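Local coordinates for peptidase S15/CocE/NonD (Thaumarchaeota archaeon SCGC AB-539-E09, PDB 4PF1) that cleaves amino-terminal residues from peptides as a serine aminopeptidase of the alpha/beta hydrolase fold, at the interface of chains A and B. Residues are numbered along the deposited sequence; one frame, centred on the assembly and turned at random. Chains: chain A/B, Peptidase S15/CocE/NonD.

The interface of chains A and B. Residues chain A 117, 125-129, 258; chain B 13-15.
The N-terminal segment of chain B, B:Glu13 to B:Ser15, runs alongside the loop A:Pro125 to A:Thr129, roughly parallel to it, and one link is backbone to backbone: the amide N of A:Thr128 gives a nearly straight hydrogen bond (165° at H) to the carbonyl O of B:Asp14 at 2.9 Å, in the carbonyl plane. This arm, twinned by two-fold symmetry, may help pair chains A and B; the structure alone does not show that this pairing is the biological one. Threonine suits its place by offering a short hydroxyl beside its amide. Tucked over its own backbone (chi1 55°), A:Thr128 OG1 meets the carbonyl O of B:Asp14 from above its plane at 3.3 Å. A:Thr128 OG1 also bonds the anti lone pair of B:Asp14 OD2 at 2.9 Å, the side chains crossing obliquely. Aspartate's short chain (chi1 57°) folds its carboxylate back towards this hydroxyl, while B:Asp14 CB rests 3.6 Å from A:Pro125 O. An alanine in place of A:Thr128 would lose both hydroxyl bonds and would probably loosen the carboxylate. Behind, A:Asn127 OD1 can take two donors, the A:Thr129 hydroxyl on a lone pair and its amide N above the plane, which would stiffen the loop. Flexible A:Met117, bent at its last torsion, brings CE to 3.5 Å from B:Glu13 O. The long aliphatic stem of A:Lys258 passes poorly ordered B:Glu13 with opposite heading, CG to CG 4.0 Å.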
ATOM      1  N   MET A 117      24.555  24.757  25.285  1.00 18.18           N
ATOM      2  CA  MET A 117      23.427  25.364  25.977  1.00 18.16           C
ATOM      3  C   MET A 117      22.252  25.388  25.017  1.00 21.41           C
ATOM      4  O   MET A 117      22.362  26.000  23.949  1.00 20.81           O
ATOM      5  CB  MET A 117      23.778  26.787  26.453  1.00 21.12           C
ATOM      6  CG  MET A 117      24.601  26.824  27.727  1.00 25.33           C
ATOM      7  SD  MET A 117      25.156  28.505  28.134  1.00 29.88           S
ATOM      8  CE  MET A 117      23.646  29.193  28.808  1.00 26.47           C
ATOM      9  N   PRO A 125      22.232  38.342  31.105  1.00 29.70           N
ATOM     10  CA  PRO A 125      21.872  37.658  32.367  1.00 29.46           C
ATOM     11  C   PRO A 125      21.715  36.136  32.237  1.00 31.15           C
ATOM     12  O   PRO A 125      21.842  35.430  33.240  1.00 30.44           O
ATOM     13  CB  PRO A 125      20.541  38.315  32.766  1.00 31.45           C
ATOM     14  CG  PRO A 125      20.461  39.577  31.963  1.00 36.03           C
ATOM     15  CD  PRO A 125      21.171  39.282  30.685  1.00 31.28           C
ATOM     16  N   LEU A 126      21.454  35.628  31.021  1.00 26.14           N
ATOM     17  CA  LEU A 126      21.281  34.189  30.808  1.00 25.05           C
ATOM     18  C   LEU A 126      22.478  33.568  30.052  1.00 28.96           C
ATOM     19  O   LEU A 126      22.452  32.375  29.735  1.00 28.21           O
ATOM     20  CB  LEU A 126      19.956  33.907  30.066  1.00 24.24           C
ATOM     21  CG  LEU A 126      18.661  34.356  30.779  1.00 28.88           C
ATOM     22  CD1 LEU A 126      17.450  34.113  29.908  1.00 28.29           C
ATOM     23  CD2 LEU A 126      18.482  33.652  32.124  1.00 31.22           C
ATOM     24  N   ASN A 127      23.542  34.368  29.804  1.00 25.70           N
ATOM     25  CA  ASN A 127      24.744  33.904  29.107  1.00 25.09           C
ATOM     26  C   ASN A 127      25.975  34.727  29.529  1.00 28.88           C
ATOM     27  O   ASN A 127      26.184  35.838  29.038  1.00 28.71           O
ATOM     28  CB  ASN A 127      24.542  33.944  27.578  1.00 24.59           C
ATOM     29  CG  ASN A 127      25.713  33.447  26.759  1.00 35.04           C
ATOM     30  OD1 ASN A 127      26.659  32.831  27.266  1.00 24.81           O
ATOM     31  ND2 ASN A 127      25.659  33.687  25.459  1.00 26.18           N
ATOM     32  N   THR A 128      26.801  34.155  30.423  1.00 25.45           N
ATOM     33  CA  THR A 128      28.018  34.796  30.942  1.00 25.78           C
ATOM     34  C   THR A 128      29.295  34.137  30.371  1.00 28.14           C
ATOM     35  O   THR A 128      30.385  34.352  30.906  1.00 28.40           O
ATOM     36  CB  THR A 128      28.022  34.752  32.488  1.00 37.47           C
ATOM     37  OG1 THR A 128      27.855  33.398  32.924  1.00 37.69           O
ATOM     38  CG2 THR A 128      26.947  35.641  33.106  1.00 37.51           C
ATOM     39  N   THR A 129      29.166  33.361  29.271  1.00 23.04           N
ATOM     40  CA  THR A 129      30.302  32.656  28.662  1.00 21.95           C
ATOM     41  C   THR A 129      31.199  33.605  27.857  1.00 25.91           C
ATOM     42  O   THR A 129      32.388  33.327  27.689  1.00 26.33           O
ATOM     43  CB  THR A 129      29.823  31.483  27.788  1.00 26.03           C
ATOM     44  OG1 THR A 129      29.160  31.985  26.625  1.00 20.69           O
ATOM     45  CG2 THR A 129      28.920  30.508  28.549  1.00 24.71           C
ATOM     46  N   LYS A 258      16.232  23.230  33.635  1.00 17.85           N
ATOM     47  CA  LYS A 258      15.653  24.529  33.274  1.00 17.49           C
ATOM     48  C   LYS A 258      14.119  24.444  33.162  1.00 21.16           C
ATOM     49  O   LYS A 258      13.424  25.325  33.669  1.00 20.25           O
ATOM     50  CB  LYS A 258      16.251  25.041  31.953  1.00 19.23           C
ATOM     51  CG  LYS A 258      17.722  25.442  32.051  1.00 21.71           C
ATOM     52  CD  LYS A 258      18.333  25.631  30.671  1.00 23.24           C
ATOM     53  CE  LYS A 258      19.799  25.978  30.739  1.00 31.88           C
ATOM     54  NZ  LYS A 258      20.430  25.960  29.393  1.00 37.95           N
TER
ATOM     55  N   GLU B  13      22.669  27.928  35.239  1.00 38.41           N
ATOM     56  CA  GLU B  13      21.818  28.044  34.046  1.00 37.34           C
ATOM     57  C   GLU B  13      22.360  29.048  33.011  1.00 40.69           C
ATOM     58  O   GLU B  13      21.997  28.967  31.833  1.00 39.47           O
ATOM     59  CB  GLU B  13      20.392  28.452  34.450  1.00 38.90           C
ATOM     60  CG  GLU B  13      19.570  27.323  35.054  1.00 49.83           C
ATOM     61  CD  GLU B  13      18.281  27.750  35.736  1.00 71.14           C
ATOM     62  OE1 GLU B  13      17.725  28.808  35.362  1.00 62.29           O
ATOM     63  OE2 GLU B  13      17.821  27.016  36.639  1.00 65.92           O
ATOM     64  N   ASP B  14      23.212  29.990  33.449  1.00 37.70           N
ATOM     65  CA  ASP B  14      23.740  31.061  32.602  1.00 37.74           C
ATOM     66  C   ASP B  14      25.164  30.796  32.044  1.00 40.82           C
ATOM     67  O   ASP B  14      25.656  31.615  31.262  1.00 40.38           O
ATOM     68  CB  ASP B  14      23.730  32.392  33.379  1.00 40.71           C
ATOM     69  CG  ASP B  14      24.499  32.340  34.683  1.00 52.53           C
ATOM     70  OD1 ASP B  14      23.984  31.739  35.654  1.00 53.09           O
ATOM     71  OD2 ASP B  14      25.623  32.883  34.729  1.00 60.05           O
ATOM     72  N   SER B  15      25.826  29.679  32.429  1.00 36.62           N
ATOM     73  CA  SER B  15      27.196  29.435  31.954  1.00 36.31           C
ATOM     74  C   SER B  15      27.537  27.964  31.714  1.00 38.51           C
ATOM     75  O   SER B  15      28.314  27.671  30.802  1.00 38.34           O
ATOM     76  CB  SER B  15      28.211  30.022  32.932  1.00 41.02           C
ATOM     77  OG  SER B  15      28.015  29.523  34.244  1.00 50.31           O
TER